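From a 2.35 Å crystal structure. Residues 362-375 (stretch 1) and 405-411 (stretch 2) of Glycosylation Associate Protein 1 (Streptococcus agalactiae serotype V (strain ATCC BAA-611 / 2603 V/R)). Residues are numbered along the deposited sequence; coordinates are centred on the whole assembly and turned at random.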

# COMPACT_ATOMS: atom_id res chain seq x y z
N SER A 362 -6.88 16.33 -13.17
CA SER A 362 -6.21 15.49 -14.16
C SER A 362 -7.11 14.34 -14.60
O SER A 362 -7.31 14.11 -15.80
N ARG A 363 -7.70 13.62 -13.64
CA ARG A 363 -8.61 12.53 -13.96
C ARG A 363 -9.79 13.02 -14.79
O ARG A 363 -10.18 12.39 -15.78
N GLN A 364 -10.37 14.17 -14.41
CA GLN A 364 -11.51 14.72 -15.15
C GLN A 364 -11.15 14.97 -16.61
O GLN A 364 -11.93 14.65 -17.51
N LEU A 365 -9.96 15.52 -16.85
CA LEU A 365 -9.52 15.78 -18.22
C LEU A 365 -9.38 14.50 -19.02
O LEU A 365 -9.79 14.43 -20.18
N THR A 366 -8.77 13.47 -18.42
CA THR A 366 -8.66 12.16 -19.07
C THR A 366 -10.04 11.59 -19.41
O THR A 366 -10.24 11.03 -20.50
N TYR A 367 -10.99 11.70 -18.47
CA TYR A 367 -12.35 11.25 -18.73
C TYR A 367 -13.03 12.10 -19.80
O TYR A 367 -13.68 11.57 -20.70
N ASP A 368 -12.87 13.43 -19.71
CA ASP A 368 -13.42 14.33 -20.72
C ASP A 368 -12.88 14.00 -22.10
O ASP A 368 -13.64 13.97 -23.08
N TYR A 369 -11.58 13.74 -22.20
CA TYR A 369 -11.03 13.40 -23.50
C TYR A 369 -11.58 12.06 -23.99
O TYR A 369 -11.96 11.94 -25.16
N LEU A 370 -11.64 11.06 -23.11
CA LEU A 370 -12.16 9.76 -23.53
C LEU A 370 -13.61 9.87 -24.01
O LEU A 370 -13.98 9.25 -25.01
N LYS A 371 -14.42 10.67 -23.31
CA LYS A 371 -15.80 10.85 -23.75
C LYS A 371 -15.87 11.46 -25.15
O LYS A 371 -16.64 11.00 -26.00
N GLU A 372 -15.05 12.49 -25.41
CA GLU A 372 -15.10 13.14 -26.72
C GLU A 372 -14.58 12.22 -27.82
O GLU A 372 -15.15 12.16 -28.91
N ALA A 373 -13.50 11.49 -27.54
CA ALA A 373 -12.91 10.64 -28.56
C ALA A 373 -13.77 9.44 -28.89
O ALA A 373 -13.60 8.85 -29.96
N THR A 374 -14.67 9.04 -27.99
CA THR A 374 -15.63 7.98 -28.29
C THR A 374 -16.84 8.51 -29.06
O THR A 374 -17.37 7.79 -29.92
N LYS A 375 -17.27 9.75 -28.79
CA LYS A 375 -18.41 10.35 -29.47
C LYS A 375 -18.30 10.19 -30.98
O LYS A 375 -19.30 9.93 -31.67
N ARG A 405 -21.18 -0.46 -23.75
CA ARG A 405 -20.21 -1.44 -23.29
C ARG A 405 -18.90 -0.80 -22.86
O ARG A 405 -17.89 -1.50 -22.70
N LEU A 406 -18.89 0.52 -22.67
CA LEU A 406 -17.73 1.24 -22.15
C LEU A 406 -18.06 1.85 -20.80
O LEU A 406 -19.16 2.40 -20.61
N SER A 407 -17.11 1.78 -19.88
CA SER A 407 -17.22 2.53 -18.63
C SER A 407 -15.85 3.06 -18.24
O SER A 407 -14.81 2.67 -18.78
N PHE A 408 -15.88 3.97 -17.27
CA PHE A 408 -14.69 4.61 -16.74
C PHE A 408 -14.78 4.53 -15.22
O PHE A 408 -15.80 4.91 -14.64
N THR A 409 -13.73 4.02 -14.59
CA THR A 409 -13.73 3.91 -13.14
C THR A 409 -12.37 4.34 -12.58
O THR A 409 -11.34 4.27 -13.26
N HIS A 410 -12.39 4.76 -11.31
CA HIS A 410 -11.21 5.18 -10.58
C HIS A 410 -11.17 4.45 -9.24
O HIS A 410 -11.72 4.94 -8.25
N PRO A 411 -10.55 3.29 -9.18
CA PRO A 411 -10.47 2.56 -7.90
C PRO A 411 -9.72 3.38 -6.85
O PRO A 411 -8.70 4.00 -7.15

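The helix 362-375 and the strand 406-409 run antiparallel, their directions 174° apart and their axes 10.4 Å apart at closest approach. That spacing leaves room for one layer of interlocking side chains, which buries 367 Å² in total. CA-to-CB points toward the strand side at Arg 363, Thr 366, Tyr 367, Leu 370 and Thr 374, positions that recur on one face of the helix, with Thr 366 and Tyr 367 adjacent and the other steps three or four residues. From stretch 2, Leu 406, Phe 408 and His 410 point toward the helix, while Ser 407 and Thr 409 point away, the alternation expected of an extended strand, which carries on in His 410 just beyond its end.

Aromatic packing centres on Phe 408 (chi1 t), which has the largest covered area, 113 Å². Tyr 367, also t, turns its ring edge to the Phe 408 face: the centroids lie 5.1 Å apart, the planes meet at 64°, and Tyr 367 CD1 is 3.4 Å from Phe 408 CG. Tyr 367 CB adds a CH-pi contact, 4.1 Å from the Phe 408 ring centroid and 13° off its normal.

The stacking contact pairs Arg 363 with His 410 (chi1 t). The Arg 363 guanidinium lies flat on the imidazole, with centres 3.9 Å apart and planes only 5° from parallel. Arg 363 chi1 is between wells at -145°, and its CD sits 3.6 Å from the His 410 ring centroid. Although Arg 363 NH1 is 3.3 Å from His 410 NE2, the angle is poor for a hydrogen bond; NH1 lies over the ring face.

Aliphatic contacts complete the layer. Leu 370 (m, t) brings CD1 to 3.9 Å from Phe 408 CD2, at the ring edge. Farther along, Thr 374 CG2 meets Leu 406 CD1 at 3.6 Å; these residues adopt chi1 p and m, respectively.

No hydrogen bond crosses between the stretches. Within the helix, Thr 366 OG1 donates weakly to Ser 362 O at 3.3 Å.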

# COMPACT_ATOMS: atom_id res chain seq x y z
CB SER A 362 -4.88 14.98 -13.59
OG SER A 362 -4.46 13.80 -14.25
CB ARG A 363 -9.10 11.87 -12.68
CG ARG A 363 -9.32 10.39 -12.78
CD ARG A 363 -9.56 9.77 -11.42
NE ARG A 363 -10.64 10.43 -10.68
CZ ARG A 363 -10.49 11.02 -9.50
NH1 ARG A 363 -9.29 11.07 -8.92
NH2 ARG A 363 -11.53 11.59 -8.91
CB GLN A 364 -11.99 16.01 -14.48
CG GLN A 364 -13.28 16.58 -15.03
CD GLN A 364 -14.47 15.66 -14.81
OE1 GLN A 364 -14.78 15.29 -13.68
NE2 GLN A 364 -15.13 15.28 -15.90
CB LEU A 365 -8.20 16.55 -18.20
CG LEU A 365 -8.34 18.03 -17.82
CD1 LEU A 365 -7.06 18.74 -18.12
CD2 LEU A 365 -9.50 18.67 -18.57
CB THR A 366 -7.91 11.20 -18.16
OG1 THR A 366 -6.59 11.70 -17.96
CG2 THR A 366 -7.86 9.80 -18.74
CB TYR A 367 -13.17 11.27 -17.43
CG TYR A 367 -14.62 10.94 -17.68
CD1 TYR A 367 -15.03 9.62 -17.84
CD2 TYR A 367 -15.57 11.94 -17.81
CE1 TYR A 367 -16.35 9.31 -18.09
CE2 TYR A 367 -16.89 11.64 -18.06
CZ TYR A 367 -17.28 10.32 -18.21
OH TYR A 367 -18.60 10.03 -18.46
CB ASP A 368 -13.09 15.79 -20.38
CG ASP A 368 -13.93 16.33 -19.25
OD1 ASP A 368 -14.98 15.74 -18.95
OD2 ASP A 368 -13.54 17.36 -18.67
CB TYR A 369 -9.51 13.38 -23.47
CG TYR A 369 -8.94 13.07 -24.83
CD1 TYR A 369 -8.74 14.06 -25.78
CD2 TYR A 369 -8.65 11.76 -25.18
CE1 TYR A 369 -8.24 13.75 -27.04
CE2 TYR A 369 -8.16 11.44 -26.41
CZ TYR A 369 -7.95 12.43 -27.34
OH TYR A 369 -7.46 12.06 -28.57
CB LEU A 370 -12.07 8.75 -22.39
CG LEU A 370 -10.74 8.03 -22.22
CD1 LEU A 370 -10.86 7.06 -21.07
CD2 LEU A 370 -10.37 7.33 -23.50
CB LYS A 371 -16.57 11.72 -22.74
CG LYS A 371 -18.08 11.48 -22.74
CD LYS A 371 -18.84 12.47 -21.82
CE LYS A 371 -20.33 12.53 -22.16
NZ LYS A 371 -20.92 13.91 -22.14
CB GLU A 372 -14.31 14.44 -26.71
CG GLU A 372 -15.11 15.67 -26.31
CD GLU A 372 -16.36 15.86 -27.14
OE1 GLU A 372 -16.36 15.45 -28.33
OE2 GLU A 372 -17.34 16.42 -26.61
CB ALA A 373 -11.52 10.19 -28.13
CB THR A 374 -16.10 7.27 -27.02
OG1 THR A 374 -16.35 8.25 -25.99
CG2 THR A 374 -15.04 6.28 -26.54
CB LYS A 375 -18.52 11.83 -29.10
CG LYS A 375 -19.84 12.24 -28.48
CD LYS A 375 -19.79 13.69 -27.99
CE LYS A 375 -20.87 13.98 -26.94
NZ LYS A 375 -20.89 15.41 -26.53
CB ARG A 405 -19.97 -2.48 -24.38
CG ARG A 405 -21.22 -2.81 -25.16
CD ARG A 405 -21.44 -4.30 -25.31
NE ARG A 405 -20.36 -4.96 -26.05
CZ ARG A 405 -20.24 -4.99 -27.38
NH1 ARG A 405 -21.14 -4.39 -28.14
NH2 ARG A 405 -19.20 -5.61 -27.94
CB LEU A 406 -17.30 2.37 -23.10
CG LEU A 406 -16.92 2.00 -24.52
CD1 LEU A 406 -16.46 3.25 -25.28
CD2 LEU A 406 -15.84 0.95 -24.47
CB SER A 407 -17.82 1.68 -17.50
OG SER A 407 -17.13 0.46 -17.34
CB PHE A 408 -14.60 6.06 -17.21
CG PHE A 408 -13.40 6.80 -16.71
CD1 PHE A 408 -13.44 7.47 -15.48
CD2 PHE A 408 -12.24 6.84 -17.46
CE1 PHE A 408 -12.32 8.15 -15.01
CE2 PHE A 408 -11.13 7.53 -17.01
CZ PHE A 408 -11.17 8.19 -15.78
CB THR A 409 -14.06 2.49 -12.65
OG1 THR A 409 -14.20 2.52 -11.23
CG2 THR A 409 -12.95 1.53 -12.97
CB HIS A 410 -11.20 6.70 -10.37
CG HIS A 410 -10.18 7.16 -9.38
ND1 HIS A 410 -8.85 6.85 -9.48
CD2 HIS A 410 -10.31 7.90 -8.25
CE1 HIS A 410 -8.19 7.37 -8.46
NE2 HIS A 410 -9.06 8.02 -7.70
CB PRO A 411 -9.71 1.28 -8.26
CG PRO A 411 -9.72 1.22 -9.79
CD PRO A 411 -9.81 2.62 -10.27